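Glycerol kinase, putative (Plasmodium falciparum, PDB 2W41) probably catalyses the ATP-dependent phosphorylation of glycerol to sn-glycerol 3-phosphate. Local coordinates at residues 78-83 with 239-244; 102-107 with 152-157; 266-271 with 278-283. One frame throughout, in Å; residues are numbered along the deposited sequence.

Overall arrangement
The three contacts are spread over both lobes of a two-domain kinase and do not touch. Interactions 1 and 2 belong to the N-terminal FGGY domain: 78-83 with 239-244 packs a loop against a strand of its central sheet, and 102-107 with 152-157 joins a small outlying sheet to a helix start. Their centres lie about 34 Å apart, and along the chain interaction 2 falls between the two halves of interaction 1. Interaction 3 is the hairpin of the C-terminal domain's sheet, centre to centre about 34 Å from interaction 1 and about 36 Å from interaction 2. It lies nearest the nucleotide: the side chain of K269 is about 11 Å from bound ADP.

Interaction 1: residues 78-83 with 239-244; sequences VIIKCI and PDYLNI. With EDO (1,2-ethanediol), chain Q.
I80 and I83, on strand 77-87, form an apolar patch onto which Y241 and I244 close. I244 makes the broadest contact, touching both isoleucines. Its CG2 reaches I83 CD1 at 3.8 Å, while its CD1 meets I80 CB at 4.0 Å, the two isoleucine pairs crossing at about right angles; branching at CB lets one residue fill both places. I244 CG1 also sits 3.6 Å from I80 O, so the side chain rests on the strand's backbone as well.

I80 holds CG1 beside its backbone N (chi1 -69°), and the nearly extended chain carries CD1 to the Y241 ring. The modelled 3.2 Å between I80 CD1 and Y241 CE1 is shorter than normal carbon packing and therefore doubtful in detail. The ring serves as a broad apolar surface, yet its hydroxyl is satisfied: it hydrogen-bonds to M64 O of helix 53-74, which also covers I80 and Y241 through I68.

A type II turn from Y241 to I244 presents the two side chains together, tied by I244 N to Y241 O at 3.1 Å. N243, at positive phi, takes the turn position that asparagine tolerates well. Beside the patch, an ethanediol, probably from the crystallisation liquor, accepts a nearly straight bond (171°) from I80 N to its O2 at 2.7 Å.

Further along, I83 pairs through its backbone with P245, where strand 245-251 begins. The loop before strand 245-251 thus packs over one face of strand 77-87 just before the two become parallel neighbours, within the ribonuclease H-like sheet of the actin-ATPase superfamily's N-terminal domain.

Interaction 2: residues 102-107 with 152-157; sequences PLYNAI and QNNPEI
A capped helix start, that of helix 155-163, supplies E156 and I157 to meet L103 and Y104, which lead into the short strand 106-107. The main apolar touch is between L103 and I157, whose side chains run past each other in opposite directions. L103 CB lies 3.7 Å from I157 CG1, and the same isoleucine's CD1 reaches Y104 CB at 4.1 Å. With CG1 beside its backbone N (chi1 -77°), I157 swings its longer branch out of the helix toward both residues.

At the edge of the contact, the extended E156 chain brings OE2 to 3.8 Å from L103 CD2, where the carboxylate can remain at the exposed surface. N154 suits the N-cap because its OD1 takes the hydrogen of I157 N, at 3.1 Å, in the carbonyl plane and on a lone pair. Proline fits as P155, since the first turn of a helix has no internal acceptor for its amide.

Y104 turns its hydroxyl to E50 and R113, while L150 of helix 144-152 touches the side chains of both Y104 and I157. In the N-terminal FGGY domain, the contact thus ties the two-stranded sheet of 50-51 and 106-107 to an N-capped surface helix.

Interaction 3: residues 266-271 with 278-283; sequences GEAKCT and LLINTG
Four backbone hydrogen bonds join the segments: two between K269 and L279, and two linking N281 to E267 and G266. K269 and L279 form a complete hydrogen-bonded pair: K269 N donates to L279 O at 2.8 Å, and L279 N returns a bond to K269 O at 2.9 Å. Toward the hairpin's open end, N281 N binds E267 O at 2.8 Å, but N281 O accepts from G266 N at 2.9 Å, rather than completing the pair through E267 N. Two residues thus stand opposite one, with G266 at phi 87° and psi -4°: a G1 beta bulge. Glycine suits this place because a CB would press on the preceding carbonyl oxygen.

N281 also makes an Asx turn. Its CG lies anti to the backbone N (chi1 -178°), and OD1 accepts from G283 N at 2.7 Å; ND2 is held by I262 O, so both ends of the amide are used.

Between the bonds, A268-I280 and C270-L278 are non-hydrogen-bonded pairs whose side chains share one face. The small A268 lets I280 and L278 pack close over it, its CB meeting I280 CG1 at 3.8 Å and L278 CD1 at 4.2 Å. Helix 381-407 covers this apolar face. K269 and L279 occupy the other, under helix 252-259. There the buried lysine curls along the strand so that NZ binds T271 OG1, 3.2 Å away, and Q253 OE1; T271 OG1 also meets D418.

Strands 414-418 and 308-314 flank the hairpin. It forms the first two strands of the C-terminal domain's ribonuclease H-like sheet, and its turn carries G273 and T274 into the ADP pocket, probably corresponding to the second phosphate-binding hairpin (PHOSPHATE 2) of the actin-ATPase fold.

Interaction 1: residues 78-83 with 239-244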
# COMPACT_ATOMS: atom_id res chain seq x y z
N VAL B 78 36.07 27.94 -38.17
CA VAL B 78 35.63 26.76 -37.41
C VAL B 78 36.65 25.62 -37.54
O VAL B 78 36.89 25.11 -38.64
CB VAL B 78 34.20 26.24 -37.82
CG1 VAL B 78 33.87 24.91 -37.07
CG2 VAL B 78 33.10 27.29 -37.55
N ILE B 79 37.26 25.19 -36.42
CA ILE B 79 38.14 24.01 -36.47
C ILE B 79 37.68 22.88 -35.55
O ILE B 79 37.67 23.03 -34.32
CB ILE B 79 39.65 24.38 -36.31
CG1 ILE B 79 40.06 25.25 -37.49
CG2 ILE B 79 40.54 23.12 -36.30
CD1 ILE B 79 41.54 25.55 -37.59
N ILE B 80 37.27 21.76 -36.16
CA ILE B 80 36.94 20.54 -35.39
C ILE B 80 38.21 19.74 -35.30
O ILE B 80 38.59 19.11 -36.26
CB ILE B 80 35.83 19.67 -36.05
CG1 ILE B 80 34.50 20.39 -35.97
CG2 ILE B 80 35.70 18.34 -35.31
CD1 ILE B 80 33.46 19.81 -36.84
N LYS B 81 38.84 19.78 -34.13
CA LYS B 81 40.16 19.24 -33.92
C LYS B 81 40.20 17.72 -33.77
O LYS B 81 41.16 17.08 -34.25
CB LYS B 81 40.80 19.89 -32.69
CG LYS B 81 41.43 21.29 -32.94
CD LYS B 81 42.31 21.68 -31.71
CE LYS B 81 43.18 22.94 -31.99
NZ LYS B 81 43.67 23.66 -30.74
N CYS B 82 39.17 17.14 -33.14
CA CYS B 82 39.11 15.69 -32.93
C CYS B 82 37.69 15.23 -32.65
O CYS B 82 36.82 16.08 -32.42
CB CYS B 82 40.07 15.28 -31.81
SG CYS B 82 39.77 16.18 -30.33
N ILE B 83 37.47 13.90 -32.69
CA ILE B 83 36.16 13.25 -32.41
C ILE B 83 36.19 12.18 -31.32
O ILE B 83 37.03 11.30 -31.36
CB ILE B 83 35.54 12.64 -33.69
CG1 ILE B 83 35.39 13.72 -34.79
CG2 ILE B 83 34.25 11.87 -33.40
CD1 ILE B 83 35.23 13.18 -36.19
N PRO B 239 31.22 15.29 -45.78
CA PRO B 239 32.37 15.80 -46.54
C PRO B 239 33.27 16.79 -45.78
O PRO B 239 34.51 16.77 -45.95
CB PRO B 239 31.72 16.45 -47.79
CG PRO B 239 30.30 16.69 -47.43
CD PRO B 239 29.94 15.64 -46.42
N ASP B 240 32.65 17.62 -44.93
CA ASP B 240 33.40 18.62 -44.16
C ASP B 240 34.36 18.04 -43.10
O ASP B 240 35.31 18.74 -42.64
CB ASP B 240 32.42 19.60 -43.53
CG ASP B 240 31.87 20.59 -44.55
OD1 ASP B 240 32.10 20.41 -45.77
OD2 ASP B 240 31.19 21.57 -44.12
N TYR B 241 34.15 16.76 -42.76
CA TYR B 241 34.92 16.10 -41.72
C TYR B 241 36.09 15.27 -42.23
O TYR B 241 36.75 14.60 -41.44
CB TYR B 241 34.01 15.25 -40.85
CG TYR B 241 33.01 16.05 -40.05
CD1 TYR B 241 33.23 16.31 -38.71
CD2 TYR B 241 31.82 16.54 -40.64
CE1 TYR B 241 32.31 17.01 -37.95
CE2 TYR B 241 30.89 17.28 -39.88
CZ TYR B 241 31.15 17.50 -38.52
OH TYR B 241 30.27 18.21 -37.73
N LEU B 242 36.38 15.35 -43.53
CA LEU B 242 37.42 14.54 -44.11
C LEU B 242 38.76 14.80 -43.42
O LEU B 242 39.18 15.95 -43.25
CB LEU B 242 37.51 14.78 -45.62
CG LEU B 242 38.63 14.02 -46.36
CD1 LEU B 242 38.29 12.55 -46.69
CD2 LEU B 242 39.06 14.78 -47.62
N ASN B 243 39.39 13.72 -42.98
CA ASN B 243 40.71 13.73 -42.38
C ASN B 243 40.79 14.22 -40.93
O ASN B 243 41.90 14.40 -40.38
CB ASN B 243 41.74 14.44 -43.27
CG ASN B 243 42.07 13.64 -44.52
OD1 ASN B 243 42.04 12.41 -44.52
ND2 ASN B 243 42.37 14.34 -45.59
N ILE B 244 39.62 14.41 -40.32
CA ILE B 244 39.55 14.67 -38.88
C ILE B 244 39.71 13.35 -38.12
O ILE B 244 39.17 12.28 -38.53
CB ILE B 244 38.27 15.43 -38.51
CG1 ILE B 244 38.32 16.86 -39.08
CG2 ILE B 244 38.13 15.51 -37.03
CD1 ILE B 244 36.97 17.53 -39.18
C1 EDO Q . 36.48 21.56 -41.17
O1 EDO Q . 35.81 22.80 -40.92
C2 EDO Q . 37.65 21.35 -40.20
O2 EDO Q . 37.18 21.51 -38.86

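Interaction 2: residues 102-107 with 152-157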
# COMPACT_ATOMS: atom_id res chain seq x y z
N PRO B 102 24.69 -4.71 -42.90
CA PRO B 102 24.26 -5.59 -41.80
C PRO B 102 23.59 -6.88 -42.28
O PRO B 102 22.70 -6.87 -43.15
CB PRO B 102 23.27 -4.72 -40.99
CG PRO B 102 22.96 -3.51 -41.83
CD PRO B 102 24.11 -3.36 -42.81
N LEU B 103 24.01 -7.99 -41.70
CA LEU B 103 23.39 -9.30 -41.94
C LEU B 103 22.13 -9.44 -41.07
O LEU B 103 21.35 -10.39 -41.22
CB LEU B 103 24.40 -10.42 -41.69
CG LEU B 103 25.75 -10.17 -42.39
CD1 LEU B 103 26.79 -11.22 -42.07
CD2 LEU B 103 25.62 -10.00 -43.93
N TYR B 104 21.93 -8.46 -40.17
CA TYR B 104 20.74 -8.41 -39.30
C TYR B 104 20.80 -7.08 -38.54
O TYR B 104 21.88 -6.50 -38.32
CB TYR B 104 20.73 -9.59 -38.32
CG TYR B 104 19.41 -9.90 -37.64
CD1 TYR B 104 18.50 -10.83 -38.19
CD2 TYR B 104 19.06 -9.29 -36.43
CE1 TYR B 104 17.32 -11.13 -37.55
CE2 TYR B 104 17.86 -9.57 -35.79
CZ TYR B 104 16.99 -10.51 -36.35
OH TYR B 104 15.78 -10.78 -35.73
N ASN B 105 19.63 -6.61 -38.12
CA ASN B 105 19.52 -5.49 -37.21
C ASN B 105 20.41 -5.60 -36.01
O ASN B 105 20.93 -6.68 -35.68
CB ASN B 105 18.09 -5.39 -36.72
CG ASN B 105 17.21 -4.66 -37.68
OD1 ASN B 105 16.03 -4.51 -37.44
ND2 ASN B 105 17.78 -4.22 -38.80
N ALA B 106 20.60 -4.47 -35.34
CA ALA B 106 21.24 -4.46 -34.04
C ALA B 106 20.27 -5.12 -33.07
O ALA B 106 19.06 -4.94 -33.18
CB ALA B 106 21.57 -3.01 -33.63
N ILE B 107 20.78 -5.92 -32.13
CA ILE B 107 19.96 -6.49 -31.07
C ILE B 107 20.31 -5.75 -29.79
O ILE B 107 21.41 -5.88 -29.24
CB ILE B 107 20.10 -8.08 -30.93
CG1 ILE B 107 19.70 -8.82 -32.21
CG2 ILE B 107 19.24 -8.63 -29.80
CD1 ILE B 107 19.83 -10.41 -32.14
N GLN B 152 22.73 -19.49 -34.54
CA GLN B 152 21.83 -20.62 -34.50
C GLN B 152 20.60 -20.46 -35.42
O GLN B 152 20.16 -21.44 -36.03
CB GLN B 152 21.38 -20.89 -33.06
CG GLN B 152 22.45 -21.45 -32.12
CD GLN B 152 21.86 -21.80 -30.77
OE1 GLN B 152 20.71 -21.44 -30.47
NE2 GLN B 152 22.62 -22.51 -29.94
N ASN B 153 20.05 -19.26 -35.52
CA ASN B 153 18.85 -19.04 -36.34
C ASN B 153 19.15 -18.34 -37.63
O ASN B 153 18.25 -17.87 -38.25
CB ASN B 153 17.78 -18.22 -35.61
CG ASN B 153 17.44 -18.75 -34.22
OD1 ASN B 153 16.26 -18.96 -33.92
ND2 ASN B 153 18.45 -18.93 -33.37
N ASN B 154 20.41 -18.28 -38.04
CA ASN B 154 20.77 -17.56 -39.26
C ASN B 154 22.00 -18.20 -39.90
O ASN B 154 23.13 -17.98 -39.45
CB ASN B 154 21.02 -16.10 -38.94
CG ASN B 154 20.93 -15.22 -40.14
OD1 ASN B 154 21.86 -15.15 -40.95
ND2 ASN B 154 19.81 -14.50 -40.25
N PRO B 155 21.78 -19.01 -40.95
CA PRO B 155 22.83 -19.73 -41.70
C PRO B 155 23.87 -18.83 -42.39
O PRO B 155 25.06 -19.20 -42.51
CB PRO B 155 22.02 -20.50 -42.77
CG PRO B 155 20.63 -20.67 -42.11
CD PRO B 155 20.43 -19.34 -41.44
N GLU B 156 23.41 -17.68 -42.88
CA GLU B 156 24.35 -16.72 -43.50
C GLU B 156 25.38 -16.15 -42.48
O GLU B 156 26.58 -16.03 -42.78
CB GLU B 156 23.57 -15.61 -44.21
CG GLU B 156 24.42 -14.68 -45.02
CD GLU B 156 23.59 -13.62 -45.73
OE1 GLU B 156 22.34 -13.78 -45.82
OE2 GLU B 156 24.20 -12.63 -46.22
N ILE B 157 24.90 -15.88 -41.25
CA ILE B 157 25.76 -15.34 -40.19
C ILE B 157 26.77 -16.39 -39.70
O ILE B 157 27.96 -16.09 -39.55
CB ILE B 157 24.94 -14.70 -39.02
CG1 ILE B 157 24.41 -13.32 -39.44
CG2 ILE B 157 25.77 -14.64 -37.72
CD1 ILE B 157 23.22 -12.86 -38.65

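Interaction 3: residues 266-271 with 278-283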
# COMPACT_ATOMS: atom_id res chain seq x y z
N GLY B 266 37.54 3.82 -4.60
CA GLY B 266 36.62 4.24 -3.54
C GLY B 266 35.77 5.41 -3.98
O GLY B 266 34.90 5.86 -3.24
N GLU B 267 36.04 5.90 -5.18
CA GLU B 267 35.17 6.89 -5.84
C GLU B 267 34.08 6.22 -6.65
O GLU B 267 34.35 5.30 -7.40
CB GLU B 267 36.01 7.82 -6.70
CG GLU B 267 36.21 9.16 -6.03
CD GLU B 267 37.41 9.92 -6.50
OE1 GLU B 267 38.00 9.57 -7.54
OE2 GLU B 267 37.77 10.90 -5.81
N ALA B 268 32.84 6.68 -6.47
CA ALA B 268 31.64 6.02 -7.01
C ALA B 268 30.72 7.02 -7.68
O ALA B 268 30.68 8.15 -7.26
CB ALA B 268 30.88 5.27 -5.90
N LYS B 269 30.01 6.62 -8.75
CA LYS B 269 28.89 7.43 -9.27
C LYS B 269 27.56 6.66 -9.26
O LYS B 269 27.54 5.46 -9.46
CB LYS B 269 29.17 8.01 -10.66
CG LYS B 269 29.14 7.00 -11.77
CD LYS B 269 28.88 7.65 -13.13
CE LYS B 269 27.39 7.77 -13.45
NZ LYS B 269 26.73 6.46 -13.43
N CYS B 270 26.45 7.36 -8.98
CA CYS B 270 25.11 6.76 -9.07
C CYS B 270 24.23 7.59 -9.96
O CYS B 270 24.23 8.81 -9.83
CB CYS B 270 24.50 6.64 -7.68
SG CYS B 270 22.92 5.80 -7.59
N THR B 271 23.49 6.95 -10.88
CA THR B 271 22.44 7.64 -11.68
C THR B 271 21.08 7.35 -11.07
O THR B 271 20.74 6.18 -10.86
CB THR B 271 22.47 7.20 -13.13
OG1 THR B 271 23.72 7.58 -13.73
CG2 THR B 271 21.30 7.79 -13.93
N LEU B 278 24.69 1.93 -10.10
CA LEU B 278 25.86 2.47 -9.46
C LEU B 278 27.14 1.87 -10.04
O LEU B 278 27.18 0.69 -10.41
CB LEU B 278 25.69 2.13 -7.99
CG LEU B 278 26.78 1.91 -6.97
CD1 LEU B 278 27.30 3.24 -6.50
CD2 LEU B 278 26.09 1.22 -5.82
N LEU B 279 28.20 2.69 -10.14
CA LEU B 279 29.54 2.18 -10.43
C LEU B 279 30.51 2.66 -9.37
O LEU B 279 30.58 3.86 -9.12
CB LEU B 279 30.01 2.59 -11.82
CG LEU B 279 29.63 1.71 -13.02
CD1 LEU B 279 28.46 2.30 -13.87
CD2 LEU B 279 30.83 1.44 -13.89
N ILE B 280 31.27 1.73 -8.76
CA ILE B 280 32.38 2.06 -7.83
C ILE B 280 33.74 1.74 -8.44
O ILE B 280 34.02 0.58 -8.73
CB ILE B 280 32.32 1.27 -6.47
CG1 ILE B 280 30.97 1.46 -5.76
CG2 ILE B 280 33.44 1.76 -5.54
CD1 ILE B 280 30.81 0.65 -4.41
N ASN B 281 34.58 2.76 -8.61
CA ASN B 281 35.97 2.58 -9.04
C ASN B 281 36.85 1.76 -8.03
O ASN B 281 36.99 2.11 -6.84
CB ASN B 281 36.56 3.96 -9.35
CG ASN B 281 38.00 3.91 -9.85
OD1 ASN B 281 38.80 3.08 -9.40
ND2 ASN B 281 38.33 4.81 -10.76
N THR B 282 37.40 0.64 -8.50
CA THR B 282 38.16 -0.27 -7.61
C THR B 282 39.70 -0.10 -7.74
O THR B 282 40.46 -0.98 -7.34
CB THR B 282 37.73 -1.78 -7.73
OG1 THR B 282 38.05 -2.28 -9.02
CG2 THR B 282 36.24 -1.97 -7.54
N GLY B 283 40.14 1.05 -8.25
CA GLY B 283 41.54 1.26 -8.55
C GLY B 283 42.04 0.21 -9.52
O GLY B 283 41.36 -0.11 -10.51